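Local coordinates for protein fusolin (Unidentified entomopoxvirus, PDB 4OW5) that probably binds chitin through a lytic polysaccharide monooxygenase-like domain, enhances viral virulence and crystallizes in vivo into viral spindles, at residues A[340-343]-A[344-348]. Numbering follows the deposited sequence.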
loop_
_atom_site.group_PDB
_atom_site.type_symbol
_atom_site.label_atom_id
_atom_site.label_comp_id
_atom_site.label_asym_id
_atom_site.label_seq_id
_atom_site.Cartn_x
_atom_site.Cartn_y
_atom_site.Cartn_z
ATOM N N GLU A 340 -2.378 24.865 3.789
ATOM C CA GLU A 340 -3.717 25.401 3.585
ATOM C C GLU A 340 -4.407 24.750 2.392
ATOM O O GLU A 340 -5.588 24.381 2.479
ATOM C CB GLU A 340 -3.691 26.919 3.381
ATOM C CG GLU A 340 -3.608 27.686 4.694
ATOM C CD GLU A 340 -3.691 29.197 4.583
ATOM O OE1 GLU A 340 -4.039 29.710 3.492
ATOM O OE2 GLU A 340 -3.435 29.867 5.609
ATOM N N TRP A 341 -3.682 24.621 1.278
ATOM C CA TRP A 341 -4.268 24.027 0.086
ATOM C C TRP A 341 -4.684 22.587 0.368
ATOM O O TRP A 341 -5.797 22.214 0.068
ATOM C CB TRP A 341 -3.278 24.081 -1.091
ATOM C CG TRP A 341 -3.790 23.322 -2.267
ATOM C CD1 TRP A 341 -4.791 23.702 -3.116
ATOM C CD2 TRP A 341 -3.495 21.959 -2.579
ATOM N NE1 TRP A 341 -5.120 22.659 -3.953
ATOM C CE2 TRP A 341 -4.288 21.601 -3.689
ATOM C CE3 TRP A 341 -2.644 21.001 -2.018
ATOM C CZ2 TRP A 341 -4.259 20.323 -4.236
ATOM C CZ3 TRP A 341 -2.556 19.761 -2.617
ATOM C CH2 TRP A 341 -3.385 19.423 -3.691
ATOM N N ASN A 342 -3.789 21.791 0.941
ATOM C CA ASN A 342 -4.040 20.381 1.183
ATOM C C ASN A 342 -5.215 20.139 2.167
ATOM O O ASN A 342 -5.896 19.110 2.073
ATOM C CB ASN A 342 -2.777 19.709 1.690
ATOM C CG ASN A 342 -2.880 18.205 1.697
ATOM O OD1 ASN A 342 -3.320 17.584 0.730
ATOM N ND2 ASN A 342 -2.574 17.590 2.801
ATOM N N ASP A 343 -5.428 21.058 3.110
ATOM C CA ASP A 343 -6.564 20.957 4.020
ATOM C C ASP A 343 -7.891 21.146 3.248
ATOM O O ASP A 343 -8.874 20.430 3.496
ATOM C CB ASP A 343 -6.447 21.974 5.159
ATOM C CG ASP A 343 -7.351 21.567 6.285
ATOM O OD1 ASP A 343 -6.989 20.594 7.010
ATOM O OD2 ASP A 343 -8.498 22.082 6.334
ATOM N N ASP A 344 -7.913 22.085 2.295
ATOM C CA ASP A 344 -9.086 22.309 1.427
ATOM C C ASP A 344 -9.254 21.133 0.465
ATOM O O ASP A 344 -10.379 20.719 0.183
ATOM C CB ASP A 344 -8.955 23.619 0.636
ATOM C CG ASP A 344 -9.198 24.897 1.442
ATOM O OD1 ASP A 344 -9.857 24.820 2.521
ATOM O OD2 ASP A 344 -8.758 25.971 0.986
ATOM N N TYR A 345 -8.132 20.601 -0.033
ATOM C CA TYR A 345 -8.142 19.426 -0.935
ATOM C C TYR A 345 -8.655 18.204 -0.180
ATOM O O TYR A 345 -9.452 17.471 -0.728
ATOM C CB TYR A 345 -6.762 19.151 -1.511
ATOM C CG TYR A 345 -6.802 18.226 -2.697
ATOM C CD1 TYR A 345 -7.366 18.633 -3.902
ATOM C CD2 TYR A 345 -6.289 16.933 -2.621
ATOM C CE1 TYR A 345 -7.447 17.774 -4.992
ATOM C CE2 TYR A 345 -6.353 16.064 -3.718
ATOM C CZ TYR A 345 -6.930 16.491 -4.900
ATOM O OH TYR A 345 -6.957 15.689 -6.030
ATOM N N SER A 346 -8.265 18.010 1.103
ATOM C CA SER A 346 -8.806 16.872 1.873
ATOM C C SER A 346 -10.325 16.950 1.985
ATOM O O SER A 346 -10.994 15.932 1.819
ATOM C CB SER A 346 -8.186 16.782 3.269
ATOM O OG SER A 346 -6.822 16.438 3.142
ATOM N N ASP A 347 -10.882 18.155 2.217
ATOM C CA ASP A 347 -12.349 18.342 2.291
ATOM C C ASP A 347 -13.013 18.046 0.949
ATOM O O ASP A 347 -14.094 17.459 0.930
ATOM C CB ASP A 347 -12.719 19.772 2.731
ATOM C CG ASP A 347 -12.308 20.116 4.157
ATOM O OD1 ASP A 347 -11.990 19.188 4.924
ATOM O OD2 ASP A 347 -12.268 21.319 4.489
ATOM N N TYR A 348 -12.382 18.456 -0.164
ATOM C CA TYR A 348 -12.896 18.196 -1.517
ATOM C C TYR A 348 -13.029 16.676 -1.748
ATOM O O TYR A 348 -14.055 16.212 -2.223
ATOM C CB TYR A 348 -12.008 18.820 -2.612
ATOM C CG TYR A 348 -12.758 19.038 -3.916
ATOM C CD1 TYR A 348 -12.893 18.010 -4.846
ATOM C CD2 TYR A 348 -13.446 20.223 -4.153
ATOM C CE1 TYR A 348 -13.641 18.173 -6.001
ATOM C CE2 TYR A 348 -14.237 20.382 -5.285
ATOM C CZ TYR A 348 -14.277 19.382 -6.243
ATOM O OH TYR A 348 -15.044 19.519 -7.371
HETATM O O HOH W 1 -5.334 15.356 0.936
#
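Trp341 and Tyr345 meet one turn apart on helix 338-352, where 340-343 runs straight into 344-348. Four i to i+4 backbone hydrogen bonds of an alpha-helix tie the segments. The shortest are Tyr345 N to Trp341 O and Ser346 N to Asn342 O, both 2.8 Å. Asp344 N to Glu340 O and Asp347 N to Asp343 O are longer, each 3.3 Å.

The two aromatic side chains lie side by side, both with CG anti to the backbone N (chi1 173° for Trp341, -164° for Tyr345), which sends the rings off the same flank. They form an offset stack: the planes are 20° apart, and Trp341 CZ2 comes 3.6 Å from Tyr345 CD1. Tyr345 CB also sits over the face of the Trp341 six-membered ring as a CH-pi contact.

This flank packs against the second subunit, so the helix belongs to the dimer interface. Trp341 NE1 hydrogen-bonds Gln188 OE1 of the second subunit, and Tyr345 OH hydrogen-bonds Thr120 OG1 and Ile8 N of that subunit. Asn342 ND2 hydrogen-bonds Glu328 OE2 of its own chain.

Asp343 OD2 and Asp347 OD2 bring like charges to 4.3 Å. One water bridges Asn342 and Ser346: it donates to Asn342 OD1 at 3.0 Å and lies 2.9 Å from Ser346 OG.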